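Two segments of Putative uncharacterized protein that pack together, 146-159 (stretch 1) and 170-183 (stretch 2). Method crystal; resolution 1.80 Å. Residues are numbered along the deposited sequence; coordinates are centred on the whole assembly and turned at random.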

# COMPACT_ATOMS: atom_id res chain seq x y z
N LYS B 146 -12.19 18.97 2.38
CA LYS B 146 -11.50 18.05 1.49
C LYS B 146 -10.33 17.43 2.23
O LYS B 146 -9.51 18.13 2.81
CB LYS B 146 -11.02 18.76 0.22
CG LYS B 146 -10.33 17.83 -0.77
CD LYS B 146 -9.74 18.61 -1.94
CE LYS B 146 -8.96 17.69 -2.87
NZ LYS B 146 -8.45 18.42 -4.06
N GLN B 147 -10.28 16.10 2.21
CA GLN B 147 -9.15 15.36 2.76
C GLN B 147 -8.40 14.63 1.67
O GLN B 147 -8.98 14.27 0.65
CB GLN B 147 -9.60 14.33 3.80
CG GLN B 147 -10.25 14.89 5.04
CD GLN B 147 -10.62 13.79 6.01
OE1 GLN B 147 -11.28 12.82 5.64
NE2 GLN B 147 -10.16 13.91 7.25
N HIS B 148 -7.12 14.40 1.91
CA HIS B 148 -6.36 13.42 1.14
C HIS B 148 -6.51 12.09 1.85
O HIS B 148 -6.45 12.06 3.08
CB HIS B 148 -4.89 13.84 1.03
CG HIS B 148 -4.06 12.89 0.23
ND1 HIS B 148 -4.19 12.74 -1.13
CD2 HIS B 148 -3.08 12.03 0.61
CE1 HIS B 148 -3.33 11.83 -1.56
NE2 HIS B 148 -2.65 11.38 -0.52
N PHE B 149 -6.73 11.00 1.13
CA PHE B 149 -6.71 9.69 1.77
C PHE B 149 -5.70 8.78 1.12
O PHE B 149 -5.36 8.93 -0.05
CB PHE B 149 -8.10 9.02 1.76
CG PHE B 149 -8.47 8.35 0.46
CD1 PHE B 149 -9.16 9.04 -0.51
CD2 PHE B 149 -8.17 7.01 0.24
CE1 PHE B 149 -9.52 8.43 -1.70
CE2 PHE B 149 -8.52 6.39 -0.94
CZ PHE B 149 -9.21 7.11 -1.92
N ASN B 150 -5.20 7.87 1.94
CA ASN B 150 -4.29 6.83 1.52
C ASN B 150 -4.74 5.53 2.17
O ASN B 150 -4.80 5.43 3.39
CB ASN B 150 -2.85 7.19 1.92
CG ASN B 150 -1.87 6.08 1.64
OD1 ASN B 150 -1.08 5.71 2.50
ND2 ASN B 150 -1.92 5.53 0.43
N ASP B 151 -5.11 4.57 1.32
CA ASP B 151 -5.52 3.24 1.74
C ASP B 151 -4.45 2.24 1.37
O ASP B 151 -3.89 2.32 0.28
CB ASP B 151 -6.84 2.83 1.06
CG ASP B 151 -8.06 2.98 1.96
OD1 ASP B 151 -7.94 2.86 3.19
OD2 ASP B 151 -9.16 3.20 1.40
N VAL B 152 -4.14 1.29 2.25
CA VAL B 152 -3.34 0.15 1.86
C VAL B 152 -4.06 -1.13 2.25
O VAL B 152 -4.72 -1.20 3.29
CB VAL B 152 -1.91 0.17 2.49
CG1 VAL B 152 -1.10 1.35 1.92
CG2 VAL B 152 -1.97 0.19 4.01
N PHE B 153 -3.97 -2.12 1.37
CA PHE B 153 -4.63 -3.41 1.56
C PHE B 153 -3.66 -4.54 1.32
O PHE B 153 -2.80 -4.44 0.44
CB PHE B 153 -5.80 -3.60 0.59
CG PHE B 153 -6.85 -2.54 0.66
CD1 PHE B 153 -6.77 -1.43 -0.16
CD2 PHE B 153 -7.95 -2.68 1.49
CE1 PHE B 153 -7.75 -0.47 -0.14
CE2 PHE B 153 -8.93 -1.71 1.52
CZ PHE B 153 -8.83 -0.60 0.71
N ILE B 154 -3.81 -5.61 2.08
CA ILE B 154 -3.25 -6.89 1.67
C ILE B 154 -4.40 -7.76 1.18
O ILE B 154 -5.35 -8.04 1.91
CB ILE B 154 -2.48 -7.58 2.80
CG1 ILE B 154 -1.25 -6.74 3.16
CG2 ILE B 154 -2.03 -8.97 2.36
CD1 ILE B 154 -0.53 -7.20 4.41
N LEU B 155 -4.31 -8.17 -0.08
CA LEU B 155 -5.34 -8.99 -0.69
C LEU B 155 -4.88 -10.43 -0.83
O LEU B 155 -3.72 -10.67 -1.17
CB LEU B 155 -5.73 -8.44 -2.05
CG LEU B 155 -6.27 -7.02 -2.09
CD1 LEU B 155 -6.42 -6.58 -3.52
CD2 LEU B 155 -7.60 -6.91 -1.35
N VAL B 156 -5.79 -11.37 -0.59
CA VAL B 156 -5.50 -12.80 -0.74
C VAL B 156 -6.56 -13.45 -1.63
O VAL B 156 -7.66 -12.91 -1.80
CB VAL B 156 -5.43 -13.53 0.62
CG1 VAL B 156 -4.24 -13.03 1.44
CG2 VAL B 156 -6.72 -13.35 1.40
N PRO B 157 -6.24 -14.61 -2.23
CA PRO B 157 -7.19 -15.28 -3.13
C PRO B 157 -8.48 -15.70 -2.44
O PRO B 157 -8.45 -16.18 -1.31
CB PRO B 157 -6.42 -16.52 -3.60
CG PRO B 157 -4.99 -16.19 -3.40
CD PRO B 157 -4.94 -15.30 -2.20
N ASN B 158 -9.61 -15.52 -3.12
CA ASN B 158 -10.87 -16.09 -2.67
C ASN B 158 -11.03 -17.47 -3.29
O ASN B 158 -11.43 -17.59 -4.45
CB ASN B 158 -12.06 -15.20 -3.05
CG ASN B 158 -13.38 -15.71 -2.48
OD1 ASN B 158 -13.47 -16.84 -1.99
ND2 ASN B 158 -14.41 -14.87 -2.54
N TRP B 159 -10.71 -18.51 -2.52
CA TRP B 159 -10.72 -19.87 -3.04
C TRP B 159 -12.12 -20.34 -3.42
O TRP B 159 -12.27 -21.28 -4.20
CB TRP B 159 -10.14 -20.84 -2.01
CG TRP B 159 -8.75 -20.50 -1.56
CD1 TRP B 159 -8.35 -20.28 -0.27
CD2 TRP B 159 -7.59 -20.35 -2.38
NE1 TRP B 159 -7.00 -20.00 -0.25
CE2 TRP B 159 -6.51 -20.03 -1.53
CE3 TRP B 159 -7.35 -20.45 -3.75
CZ2 TRP B 159 -5.22 -19.81 -2.00
CZ3 TRP B 159 -6.06 -20.23 -4.22
CH2 TRP B 159 -5.02 -19.92 -3.35
N GLY B 170 -19.20 -11.94 -7.07
CA GLY B 170 -18.25 -12.31 -6.04
C GLY B 170 -16.89 -11.67 -6.19
O GLY B 170 -16.50 -11.20 -7.25
N ARG B 171 -16.17 -11.67 -5.07
CA ARG B 171 -14.85 -11.06 -4.99
C ARG B 171 -13.76 -12.10 -5.23
O ARG B 171 -13.69 -13.09 -4.51
CB ARG B 171 -14.69 -10.42 -3.61
CG ARG B 171 -15.47 -9.11 -3.43
CD ARG B 171 -15.03 -8.09 -4.46
NE ARG B 171 -13.60 -8.21 -4.70
CZ ARG B 171 -12.98 -7.82 -5.81
NH1 ARG B 171 -11.67 -7.99 -5.92
NH2 ARG B 171 -13.66 -7.26 -6.81
N LYS B 172 -12.93 -11.88 -6.25
CA LYS B 172 -11.87 -12.84 -6.59
C LYS B 172 -10.73 -12.82 -5.58
O LYS B 172 -10.08 -13.85 -5.36
CB LYS B 172 -11.31 -12.54 -7.98
CG LYS B 172 -12.18 -13.02 -9.13
CD LYS B 172 -11.53 -12.69 -10.46
CE LYS B 172 -11.91 -13.66 -11.56
NZ LYS B 172 -13.32 -13.51 -11.99
N TYR B 173 -10.50 -11.65 -4.99
CA TYR B 173 -9.49 -11.47 -3.95
C TYR B 173 -10.08 -10.70 -2.77
O TYR B 173 -10.85 -9.75 -2.97
CB TYR B 173 -8.25 -10.77 -4.51
CG TYR B 173 -7.60 -11.60 -5.59
CD1 TYR B 173 -8.03 -11.53 -6.90
CD2 TYR B 173 -6.59 -12.50 -5.27
CE1 TYR B 173 -7.45 -12.31 -7.89
CE2 TYR B 173 -6.00 -13.29 -6.25
CZ TYR B 173 -6.44 -13.19 -7.55
OH TYR B 173 -5.86 -13.98 -8.52
N LEU B 174 -9.73 -11.13 -1.56
CA LEU B 174 -10.33 -10.60 -0.34
C LEU B 174 -9.32 -9.83 0.50
O LEU B 174 -8.12 -10.05 0.40
CB LEU B 174 -10.92 -11.74 0.48
CG LEU B 174 -12.00 -12.56 -0.23
CD1 LEU B 174 -12.27 -13.84 0.53
CD2 LEU B 174 -13.26 -11.74 -0.39
N ILE B 175 -9.82 -8.94 1.35
CA ILE B 175 -8.96 -8.13 2.19
C ILE B 175 -8.58 -8.86 3.47
O ILE B 175 -9.45 -9.20 4.29
CB ILE B 175 -9.63 -6.81 2.59
CG1 ILE B 175 -10.10 -6.04 1.35
CG2 ILE B 175 -8.68 -5.95 3.42
CD1 ILE B 175 -11.13 -4.99 1.67
N ALA B 176 -7.29 -9.09 3.64
CA ALA B 176 -6.74 -9.71 4.85
C ALA B 176 -6.25 -8.65 5.82
O ALA B 176 -6.31 -8.84 7.04
CB ALA B 176 -5.61 -10.65 4.49
N SER B 177 -5.74 -7.55 5.28
CA SER B 177 -5.32 -6.39 6.07
C SER B 177 -5.73 -5.12 5.37
O SER B 177 -5.79 -5.07 4.13
CB SER B 177 -3.80 -6.38 6.30
OG SER B 177 -3.38 -7.45 7.12
N HIS B 178 -6.00 -4.08 6.15
CA HIS B 178 -6.45 -2.81 5.63
C HIS B 178 -6.04 -1.71 6.59
O HIS B 178 -6.34 -1.78 7.77
CB HIS B 178 -7.97 -2.82 5.45
CG HIS B 178 -8.55 -1.50 5.04
ND1 HIS B 178 -9.87 -1.18 5.25
CD2 HIS B 178 -8.00 -0.43 4.43
CE1 HIS B 178 -10.11 0.04 4.78
NE2 HIS B 178 -8.99 0.51 4.28
N LYS B 179 -5.32 -0.71 6.07
CA LYS B 179 -5.04 0.51 6.82
C LYS B 179 -5.55 1.71 6.05
O LYS B 179 -5.22 1.90 4.88
CB LYS B 179 -3.55 0.68 7.10
CG LYS B 179 -2.89 -0.48 7.78
CD LYS B 179 -1.41 -0.21 7.96
CE LYS B 179 -0.72 -1.32 8.72
NZ LYS B 179 -1.34 -1.56 10.04
N TYR B 180 -6.35 2.52 6.74
CA TYR B 180 -6.92 3.72 6.17
C TYR B 180 -6.35 4.94 6.86
O TYR B 180 -6.25 4.97 8.09
CB TYR B 180 -8.44 3.69 6.31
CG TYR B 180 -9.15 4.96 5.90
CD1 TYR B 180 -9.33 5.99 6.81
CD2 TYR B 180 -9.67 5.10 4.63
CE1 TYR B 180 -10.00 7.14 6.45
CE2 TYR B 180 -10.35 6.25 4.26
CZ TYR B 180 -10.51 7.26 5.17
OH TYR B 180 -11.18 8.40 4.79
N ARG B 181 -5.97 5.93 6.06
CA ARG B 181 -5.54 7.23 6.57
C ARG B 181 -6.15 8.34 5.74
O ARG B 181 -6.14 8.29 4.51
CB ARG B 181 -4.01 7.35 6.56
CG ARG B 181 -3.33 6.70 7.74
CD ARG B 181 -3.51 7.55 9.00
NE ARG B 181 -2.97 6.90 10.19
CZ ARG B 181 -3.15 7.35 11.43
NH1 ARG B 181 -3.86 8.45 11.65
NH2 ARG B 181 -2.61 6.70 12.45
N ALA B 182 -6.69 9.33 6.43
CA ALA B 182 -7.21 10.52 5.78
C ALA B 182 -6.86 11.72 6.64
O ALA B 182 -6.88 11.64 7.87
CB ALA B 182 -8.71 10.41 5.57
N TYR B 183 -6.51 12.83 6.00
CA TYR B 183 -6.10 14.03 6.72
C TYR B 183 -6.20 15.25 5.82
O TYR B 183 -6.37 15.11 4.61
CB TYR B 183 -4.68 13.87 7.25
CG TYR B 183 -3.72 13.29 6.23
CD1 TYR B 183 -3.11 14.10 5.28
CD2 TYR B 183 -3.44 11.93 6.20
CE1 TYR B 183 -2.24 13.58 4.35
CE2 TYR B 183 -2.58 11.40 5.27
CZ TYR B 183 -1.98 12.22 4.35
OH TYR B 183 -1.11 11.69 3.42
OXT TYR B 183 -6.13 16.39 6.29
O HOH W 1 -8.15 18.39 5.30
O HOH W 2 -12.11 10.33 6.49
O HOH W 3 -8.68 16.28 8.01
O HOH W 4 -3.20 3.98 5.19

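The one hydrogen bond between side chains of the two stretches joins a donor and an acceptor on the same face of an antiparallel pair: His178 NE2 donates to Asp151 OD1 at 2.8 Å. The two residues are not direct partners. Asp151 faces Tyr180 and Phe153 faces His178, so the imidazole reaches diagonally to the next position on its own face, its edge turned to the carboxylate. That placement leaves one face of the ring free for Phe153, which forms an offset stack with it, centroids 4.4 Å apart and planes at 19°. One histidine thus serves two neighbours, through its edge and its face.

Beneath this runs the backbone ladder. Asn150 with Arg181 and Val152 with Lys179 form reciprocal N-H to O pairs, as short as 2.8 Å from Asn150 N to Arg181 O; His148 and Tyr183 exchange the same two bonds at the end of the chain. Between them, CA-H...O contacts fill the non-hydrogen-bonded positions, as from Phe149 CA to Arg181 O at 3.1 Å.

The register then slips by one at a beta bulge. Ile154 O accepts from Ala176 N at 2.8 Å and, weakly, from Ser177 N at 3.4 Å, so one carbonyl spans the corner at Ala176. Val156 and Leu174 resume the paired pattern, with Leu174 N to Val156 O at 2.7 Å. Past the strand, Asn158 closes the ladder twice: its N donates to Lys172 O and its ND2 to Arg171 O, both at 2.8 Å.

Packing follows the alternation. Leu155 CD2 meets Ile175 CG1 at 3.8 Å, and Ile175 CG2 lies 3.9 Å from Phe153 CD2, at the ring's edge, on the sheet face that also carries His178. Val156, on the face it shares with Leu174, brings CG1 to 4.1 Å from Ala176 CB at the corner. A water accepts from Tyr180 OH and donates to Gln147 OE1, bridging two side-chain atoms too far apart to bond directly.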